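NleG5-1 effector (PDB 5VGC) is a phage-encoded type III secretion effector that probably acts as a ubiquitin-protein transferase and binds calcium ions in the crystal. Local coordinates at residues A[27-32]-A[83-88]; A[36-41]-A[45-50]; A[49-52]-A[57-60]. The protein carries 1 engineered substitution. One frame throughout, in Å; residues are numbered along the deposited sequence.

Contact 1. Residues A[27-32]-A[83-88]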
loop_
_atom_site.group_PDB
_atom_site.type_symbol
_atom_site.label_atom_id
_atom_site.label_comp_id
_atom_site.label_asym_id
_atom_site.label_seq_id
_atom_site.Cartn_x
_atom_site.Cartn_y
_atom_site.Cartn_z
ATOM N N GLU A 27 2.473 30.055 -17.220
ATOM C CA GLU A 27 1.194 30.700 -17.579
ATOM C C GLU A 27 0.110 29.681 -17.965
ATOM O O GLU A 27 -1.072 29.881 -17.635
ATOM C CB GLU A 27 1.389 31.785 -18.659
ATOM C CG GLU A 27 1.978 33.085 -18.090
ATOM C CD GLU A 27 2.699 33.960 -19.115
ATOM O OE1 GLU A 27 2.373 33.892 -20.319
ATOM O OE2 GLU A 27 3.598 34.728 -18.707
ATOM N N ILE A 28 0.499 28.591 -18.633
ATOM C CA ILE A 28 -0.450 27.482 -18.879
ATOM C C ILE A 28 -0.925 26.913 -17.537
ATOM O O ILE A 28 -2.138 26.738 -17.333
ATOM C CB ILE A 28 0.113 26.324 -19.737
ATOM C CG1 ILE A 28 0.650 26.815 -21.091
ATOM C CG2 ILE A 28 -0.975 25.282 -19.988
ATOM C CD1 ILE A 28 1.557 25.824 -21.791
ATOM N N ARG A 29 0.024 26.634 -16.632
ATOM C CA ARG A 29 -0.314 26.115 -15.293
ATOM C C ARG A 29 -1.243 27.067 -14.511
ATOM O O ARG A 29 -2.163 26.614 -13.817
ATOM C CB ARG A 29 0.921 25.839 -14.438
ATOM C CG ARG A 29 1.976 24.899 -14.998
ATOM C CD ARG A 29 2.913 24.470 -13.867
ATOM N NE ARG A 29 4.309 24.213 -14.258
ATOM C CZ ARG A 29 4.733 23.180 -14.981
ATOM N NH1 ARG A 29 6.028 23.061 -15.262
ATOM N NH2 ARG A 29 3.879 22.269 -15.434
ATOM N N ASN A 30 -0.998 28.377 -14.625
ATOM C CA ASN A 30 -1.883 29.388 -14.021
ATOM C C ASN A 30 -3.300 29.319 -14.617
ATOM O O ASN A 30 -4.287 29.188 -13.873
ATOM C CB ASN A 30 -1.310 30.803 -14.190
ATOM C CG ASN A 30 -0.010 31.022 -13.409
ATOM O OD1 ASN A 30 0.432 30.169 -12.633
ATOM N ND2 ASN A 30 0.610 32.180 -13.622
ATOM N N GLN A 31 -3.395 29.394 -15.950
ATOM C CA GLN A 31 -4.702 29.306 -16.641
ATOM C C GLN A 31 -5.517 28.045 -16.289
ATOM O O GLN A 31 -6.747 28.107 -16.198
ATOM C CB GLN A 31 -4.542 29.457 -18.165
ATOM C CG GLN A 31 -4.350 30.905 -18.621
ATOM C CD GLN A 31 -5.665 31.610 -18.968
ATOM O OE1 GLN A 31 -6.509 31.050 -19.670
ATOM N NE2 GLN A 31 -5.840 32.844 -18.482
ATOM N N THR A 32 -4.835 26.915 -16.078
ATOM C CA THR A 32 -5.495 25.701 -15.562
ATOM C C THR A 32 -5.859 25.830 -14.087
ATOM O O THR A 32 -6.986 25.528 -13.703
ATOM C CB THR A 32 -4.614 24.450 -15.697
ATOM O OG1 THR A 32 -3.396 24.645 -14.974
ATOM C CG2 THR A 32 -4.296 24.163 -17.142
ATOM N N ARG A 83 3.174 15.530 -21.372
ATOM C CA ARG A 83 4.511 15.155 -20.925
ATOM C C ARG A 83 5.366 16.385 -20.577
ATOM O O ARG A 83 6.104 16.374 -19.599
ATOM C CB ARG A 83 5.230 14.291 -21.966
ATOM C CG ARG A 83 4.722 12.871 -22.040
ATOM C CD ARG A 83 5.726 11.959 -22.712
ATOM N NE ARG A 83 5.054 10.699 -23.000
ATOM C CZ ARG A 83 4.948 9.670 -22.153
ATOM N NH1 ARG A 83 5.460 9.701 -20.920
ATOM N NH2 ARG A 83 4.300 8.593 -22.532
ATOM N N THR A 84 5.255 17.444 -21.372
ATOM C CA THR A 84 6.057 18.637 -21.143
ATOM C C THR A 84 5.644 19.320 -19.841
ATOM O O THR A 84 6.503 19.716 -19.059
ATOM C CB THR A 84 5.986 19.612 -22.342
ATOM O OG1 THR A 84 6.268 18.897 -23.555
ATOM C CG2 THR A 84 6.989 20.733 -22.183
ATOM N N LEU A 85 4.340 19.432 -19.609
ATOM C CA LEU A 85 3.819 19.973 -18.338
ATOM C C LEU A 85 4.037 19.107 -17.073
ATOM O O LEU A 85 4.409 19.631 -16.026
ATOM C CB LEU A 85 2.316 20.269 -18.463
ATOM C CG LEU A 85 1.936 21.385 -19.425
ATOM C CD1 LEU A 85 0.434 21.375 -19.676
ATOM C CD2 LEU A 85 2.382 22.720 -18.857
ATOM N N ASN A 86 3.798 17.801 -17.163
ATOM C CA ASN A 86 3.696 16.956 -15.963
ATOM C C ASN A 86 5.028 16.582 -15.311
ATOM O O ASN A 86 6.072 16.549 -15.971
ATOM C CB ASN A 86 2.921 15.674 -16.303
ATOM C CG ASN A 86 1.444 15.937 -16.578
ATOM O OD1 ASN A 86 0.892 16.970 -16.191
ATOM N ND2 ASN A 86 0.796 14.994 -17.242
ATOM N N HIS A 87 4.977 16.280 -14.015
ATOM C CA HIS A 87 6.144 15.759 -13.299
ATOM C C HIS A 87 6.446 14.344 -13.801
ATOM O O HIS A 87 5.523 13.561 -14.066
ATOM C CB HIS A 87 5.922 15.706 -11.794
ATOM C CG HIS A 87 5.568 17.024 -11.180
ATOM N ND1 HIS A 87 6.507 17.948 -10.768
ATOM C CD2 HIS A 87 4.362 17.560 -10.893
ATOM C CE1 HIS A 87 5.892 19.003 -10.268
ATOM N NE2 HIS A 87 4.589 18.795 -10.333
ATOM N N GLY A 88 7.736 14.041 -13.942
ATOM C CA GLY A 88 8.192 12.773 -14.505
ATOM C C GLY A 88 7.952 12.580 -15.998
ATOM O O GLY A 88 8.138 11.489 -16.515
#
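R29 and I28, neighbours on helix 22-34, meet L85 at the C-terminal end of helix 68-85, R29 with a polar grip and I28 with an apolar touch. The polar part is a single hydrogen bond, R29 NH2 to L85 O, 2.8 Å long and moderately bent, with an N-H...O angle of 144°. NH2 does not lie in the plane of the carbonyl but is tilted about 22° from it, and the oxygen sits at the edge of the guanidinium, similarly tilted. R29 CG stands anti to the carbonyl carbon (chi1 -56°) and the chain then bends at chi3, which swings the guanidinium over to the neighbouring helix. The same NH2 has a carbon neighbour in L85 CD2, 3.8 Å away. N86 is the first residue to leave helical geometry, and the carbonyl of L85 thus belongs to the helix end, where an arginine would be expected to meet the negative end of the helix dipole favourably. Within the first helix, T32 OG1 donates to R29 O from above the carbonyl plane.

The apolar part is one methyl contact: L85 CD1 meets I28 CG2 at 4.2 Å, the two side chains crossing at about a right angle.

Beneath both segments lies a sheet: I28 rests on A37 and I39, L85 on I48 and F57, and R29 also reaches F57. This is a two-layer alpha-beta arrangement, two helices packed on one face of a small antiparallel sheet.

Contact 2. Residues A[36-41]-A[45-50]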
loop_
_atom_site.group_PDB
_atom_site.type_symbol
_atom_site.label_atom_id
_atom_site.label_comp_id
_atom_site.label_asym_id
_atom_site.label_seq_id
_atom_site.Cartn_x
_atom_site.Cartn_y
_atom_site.Cartn_z
ATOM N N GLU A 36 -9.591 26.194 -16.434
ATOM C CA GLU A 36 -9.023 25.404 -17.527
ATOM C C GLU A 36 -8.192 26.332 -18.391
ATOM O O GLU A 36 -8.461 27.531 -18.428
ATOM C CB GLU A 36 -10.116 24.726 -18.372
ATOM C CG GLU A 36 -10.879 25.618 -19.357
ATOM C CD GLU A 36 -11.652 24.809 -20.384
ATOM O OE1 GLU A 36 -12.238 23.784 -19.975
ATOM O OE2 GLU A 36 -11.666 25.183 -21.586
ATOM N N ALA A 37 -7.192 25.785 -19.083
ATOM C CA ALA A 37 -6.383 26.580 -20.017
ATOM C C ALA A 37 -6.684 26.131 -21.455
ATOM O O ALA A 37 -6.574 24.936 -21.787
ATOM C CB ALA A 37 -4.906 26.454 -19.696
ATOM N N GLN A 38 -7.085 27.092 -22.291
ATOM C CA GLN A 38 -7.356 26.845 -23.713
ATOM C C GLN A 38 -6.091 27.123 -24.522
ATOM O O GLN A 38 -5.684 28.280 -24.671
ATOM C CB GLN A 38 -8.534 27.691 -24.228
ATOM C CG GLN A 38 -9.908 27.048 -24.036
ATOM C CD GLN A 38 -10.202 25.916 -25.019
ATOM O OE1 GLN A 38 -9.711 25.899 -26.153
ATOM N NE2 GLN A 38 -11.014 24.966 -24.583
ATOM N N ILE A 39 -5.481 26.052 -25.031
ATOM C CA ILE A 39 -4.283 26.134 -25.860
ATOM C C ILE A 39 -4.667 26.053 -27.343
ATOM O O ILE A 39 -5.519 25.239 -27.729
ATOM C CB ILE A 39 -3.247 25.045 -25.461
ATOM C CG1 ILE A 39 -2.562 25.450 -24.149
ATOM C CG2 ILE A 39 -2.194 24.830 -26.557
ATOM C CD1 ILE A 39 -1.694 24.379 -23.528
ATOM N N ARG A 40 -4.033 26.911 -28.152
ATOM C CA ARG A 40 -4.148 26.886 -29.616
ATOM C C ARG A 40 -2.937 26.180 -30.221
ATOM O O ARG A 40 -1.798 26.510 -29.890
ATOM C CB ARG A 40 -4.216 28.312 -30.177
ATOM C CG ARG A 40 -4.697 28.396 -31.621
ATOM C CD ARG A 40 -4.670 29.827 -32.143
ATOM N NE ARG A 40 -5.506 30.724 -31.343
ATOM C CZ ARG A 40 -6.839 30.786 -31.385
ATOM N NH1 ARG A 40 -7.547 29.998 -32.197
ATOM N NH2 ARG A 40 -7.479 31.650 -30.602
ATOM N N LEU A 41 -3.186 25.222 -31.110
ATOM C CA LEU A 41 -2.115 24.532 -31.845
ATOM C C LEU A 41 -2.541 24.379 -33.283
ATOM O O LEU A 41 -3.583 23.790 -33.552
ATOM C CB LEU A 41 -1.843 23.153 -31.236
ATOM C CG LEU A 41 -0.812 23.083 -30.117
ATOM C CD1 LEU A 41 -0.951 21.740 -29.430
ATOM C CD2 LEU A 41 0.591 23.254 -30.674
ATOM N N MET A 45 -8.154 23.654 -31.210
ATOM C CA MET A 45 -8.372 23.919 -29.784
ATOM C C MET A 45 -7.998 22.685 -28.961
ATOM O O MET A 45 -8.384 21.567 -29.317
ATOM C CB MET A 45 -9.860 24.224 -29.515
ATOM C CG MET A 45 -10.486 25.391 -30.276
ATOM S SD MET A 45 -12.301 25.335 -30.345
ATOM C CE MET A 45 -12.766 25.373 -28.610
ATOM N N VAL A 46 -7.249 22.887 -27.874
ATOM C CA VAL A 46 -7.053 21.847 -26.841
ATOM C C VAL A 46 -7.240 22.459 -25.455
ATOM O O VAL A 46 -6.769 23.572 -25.189
ATOM C CB VAL A 46 -5.673 21.128 -26.913
ATOM C CG1 VAL A 46 -5.691 20.018 -27.951
ATOM C CG2 VAL A 46 -4.546 22.094 -27.201
ATOM N N SER A 47 -7.933 21.726 -24.581
ATOM C CA SER A 47 -8.263 22.218 -23.244
ATOM C C SER A 47 -7.466 21.443 -22.204
ATOM O O SER A 47 -7.597 20.218 -22.104
ATOM C CB SER A 47 -9.764 22.065 -22.976
ATOM O OG SER A 47 -10.112 22.662 -21.732
ATOM N N ILE A 48 -6.645 22.156 -21.441
ATOM C CA ILE A 48 -5.889 21.558 -20.351
ATOM C C ILE A 48 -6.624 21.851 -19.045
ATOM O O ILE A 48 -6.861 23.027 -18.706
ATOM C CB ILE A 48 -4.454 22.117 -20.271
ATOM C CG1 ILE A 48 -3.761 22.074 -21.640
ATOM C CG2 ILE A 48 -3.627 21.355 -19.256
ATOM C CD1 ILE A 48 -3.852 20.764 -22.395
ATOM N N ARG A 49 -6.975 20.783 -18.325
ATOM C CA ARG A 49 -7.533 20.869 -16.970
ATOM C C ARG A 49 -6.558 20.240 -15.968
ATOM O O ARG A 49 -5.802 19.311 -16.327
ATOM C CB ARG A 49 -8.877 20.147 -16.887
ATOM C CG ARG A 49 -9.977 20.811 -17.699
ATOM C CD ARG A 49 -11.140 19.878 -18.007
ATOM N NE ARG A 49 -11.834 20.270 -19.236
ATOM C CZ ARG A 49 -12.722 19.518 -19.891
ATOM N NH1 ARG A 49 -13.057 18.306 -19.453
ATOM N NH2 ARG A 49 -13.282 19.985 -21.005
ATOM N N PRO A 50 -6.564 20.747 -14.722
ATOM C CA PRO A 50 -5.703 20.192 -13.689
ATOM C C PRO A 50 -6.272 18.858 -13.215
ATOM O O PRO A 50 -7.481 18.740 -13.018
ATOM C CB PRO A 50 -5.780 21.240 -12.567
ATOM C CG PRO A 50 -7.145 21.815 -12.700
ATOM C CD PRO A 50 -7.426 21.816 -14.183
#
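I39 and V46 face each other as a hydrogen-bonded antiparallel pair, I39 N giving to V46 O at 2.8 Å and V46 N returning to I39 O at 2.9 Å. A37 and I48 repeat the pair of hydrogen bonds further along, with A37 N to I48 O nearly straight at 172°. Between these pairs, Q38 and S47 form a non-hydrogen-bonded pair.

On the inner face I39 carries the packing: its CB lies 3.7 Å from V46 CG2, and its CD1 reaches I48 CG1 at 3.6 Å. L41 CD1 adds a looser touch on V46 CG2.

The opposite face is largely polar. E36 and R49 run side by side in the same direction, their planar groups 23° apart, yet E36 OE1 and R49 NE make only a long salt bridge of 3.6 Å. E36 OE2 accepts a hydrogen bond from Q38 NE2, 3.1 Å, with OE2 in the amide plane; Q38 bends at chi2 (-75°), which folds the amide back over S47 CB. M45 CB lies beside Q38 OE1 at 3.8 Å. Q38 NE2 also binds N62 OD1.

Helix 68-85 backs the apolar face, Y77 and I81 on L41 and I78 on V46. This two-faced pairing is a beta hairpin within a three-stranded antiparallel meander.

Contact 3. Residues A[49-52]-A[57-60]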
loop_
_atom_site.group_PDB
_atom_site.type_symbol
_atom_site.label_atom_id
_atom_site.label_comp_id
_atom_site.label_asym_id
_atom_site.label_seq_id
_atom_site.Cartn_x
_atom_site.Cartn_y
_atom_site.Cartn_z
ATOM N N ARG A 49 -6.975 20.783 -18.325
ATOM C CA ARG A 49 -7.533 20.869 -16.970
ATOM C C ARG A 49 -6.558 20.240 -15.968
ATOM O O ARG A 49 -5.802 19.311 -16.327
ATOM C CB ARG A 49 -8.877 20.147 -16.887
ATOM C CG ARG A 49 -9.977 20.811 -17.699
ATOM C CD ARG A 49 -11.140 19.878 -18.007
ATOM N NE ARG A 49 -11.834 20.270 -19.236
ATOM C CZ ARG A 49 -12.722 19.518 -19.891
ATOM N NH1 ARG A 49 -13.057 18.306 -19.453
ATOM N NH2 ARG A 49 -13.282 19.985 -21.005
ATOM N N PRO A 50 -6.564 20.747 -14.722
ATOM C CA PRO A 50 -5.703 20.192 -13.689
ATOM C C PRO A 50 -6.272 18.858 -13.215
ATOM O O PRO A 50 -7.481 18.740 -13.018
ATOM C CB PRO A 50 -5.780 21.240 -12.567
ATOM C CG PRO A 50 -7.145 21.815 -12.700
ATOM C CD PRO A 50 -7.426 21.816 -14.183
ATOM N N MET A 51 -5.410 17.866 -13.040
ATOM C CA MET A 51 -5.855 16.545 -12.600
ATOM C C MET A 51 -6.141 16.560 -11.117
ATOM O O MET A 51 -5.806 17.513 -10.410
ATOM C CB MET A 51 -4.813 15.476 -12.926
ATOM C CG MET A 51 -4.659 15.234 -14.428
ATOM S SD MET A 51 -3.583 13.836 -14.790
ATOM C CE MET A 51 -4.738 12.504 -14.413
ATOM N N GLN A 52 -6.758 15.479 -10.654
ATOM C CA GLN A 52 -7.166 15.345 -9.262
ATOM C C GLN A 52 -5.936 15.386 -8.347
ATOM O O GLN A 52 -6.016 15.854 -7.217
ATOM C CB GLN A 52 -7.987 14.063 -9.022
ATOM C CG GLN A 52 -9.212 13.895 -9.930
ATOM C CD GLN A 52 -8.903 13.266 -11.294
ATOM O OE1 GLN A 52 -7.879 13.576 -11.933
ATOM N NE2 GLN A 52 -9.792 12.388 -11.750
ATOM N N PHE A 57 -1.523 17.581 -15.107
ATOM C CA PHE A 57 -2.435 18.235 -16.022
ATOM C C PHE A 57 -2.876 17.253 -17.093
ATOM O O PHE A 57 -2.134 16.344 -17.474
ATOM C CB PHE A 57 -1.768 19.466 -16.648
ATOM C CG PHE A 57 -1.241 20.435 -15.638
ATOM C CD1 PHE A 57 -2.073 21.388 -15.062
ATOM C CD2 PHE A 57 0.083 20.382 -15.247
ATOM C CE1 PHE A 57 -1.578 22.281 -14.117
ATOM C CE2 PHE A 57 0.583 21.268 -14.302
ATOM C CZ PHE A 57 -0.243 22.221 -13.736
ATOM N N MET A 58 -4.094 17.469 -17.575
ATOM C CA MET A 58 -4.781 16.523 -18.431
ATOM C C MET A 58 -5.411 17.303 -19.560
ATOM O O MET A 58 -6.074 18.323 -19.315
ATOM C CB MET A 58 -5.828 15.772 -17.579
ATOM C CG MET A 58 -7.053 15.187 -18.263
ATOM S SD MET A 58 -8.076 14.324 -17.035
ATOM C CE MET A 58 -8.513 15.611 -15.860
ATOM N N GLY A 59 -5.199 16.823 -20.783
ATOM C CA GLY A 59 -5.622 17.534 -21.979
ATOM C C GLY A 59 -6.764 16.847 -22.684
ATOM O O GLY A 59 -6.781 15.619 -22.773
ATOM N N SER A 60 -7.716 17.636 -23.184
ATOM C CA SER A 60 -8.804 17.118 -24.017
ATOM C C SER A 60 -8.891 17.912 -25.311
ATOM O O SER A 60 -8.522 19.095 -25.347
ATOM C CB SER A 60 -10.139 17.164 -23.266
ATOM O OG SER A 60 -10.498 18.493 -22.917
#
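R49 and M58 form a hydrogen-bonded antiparallel pair, with R49 N to M58 O and M58 N to R49 O both 2.8 Å, and P50 and F57 follow as a non-hydrogen-bonded pair before the chains diverge, their end-to-end directions 126° apart.

On one face of the pairing, F57 comes beside P50. The ring's CD1 is 4.1 Å from P50 CA, an oblique approach, and P50 CB touches the same ring carbon more loosely, while R49 O, which also receives a CA-H...O contact of 3.5 Å from F57 CA, lies near the plane of the ring, at its edge. The ring reaches T32 of helix 22-34, and P50 rests on T32 too. N86 OD1 receives the F57 backbone N-H, tying the start of this strand to the end of helix 68-85. Strands 44-50 and 57-60 thus make the second beta hairpin of a three-stranded antiparallel meander, with 44-50 in the middle.

On the face of R49 and M58, M51 from the loop after the strand crosses M58 at about a right angle, M51 CG lying 3.4 Å from M58 CB. M58 bends at chi3 (60°), which brings its CE back to 4.1 Å from M51 CG. M51 SD lies 3.9 Å from F57 O. S92, V95 and T96 of helix 92-102 close over M51, and S92 also touches M58.

Further along, the hydroxyl of S60 sits over one face of the R49 guanidinium, S60 OG 3.7 Å from R49 NH2 and offset toward the rim; OG makes a weak hydrogen bond with S47 O.

Contacts 2 and 3 are the two hairpins of one meander, sharing R49 and P50 on its middle strand; their centres lie about 9 Å apart, and S47 O to S60 N, 2.8 Å, probably adds a hydrogen bond between them. Contact 1 closes the loop that contains both, with centres about 10 Å from contact 2 and 9 Å from contact 3. It meets contact 2 through T32 and Q31 over A37, and contact 3 through T32, whose backbone O packs on P50 CD at 3.8 Å. The calcium sites lie away from contacts 1 and 2; the side chain of Q52 in contact 3 is about 10 Å from the side chain of E102, a calcium ligand.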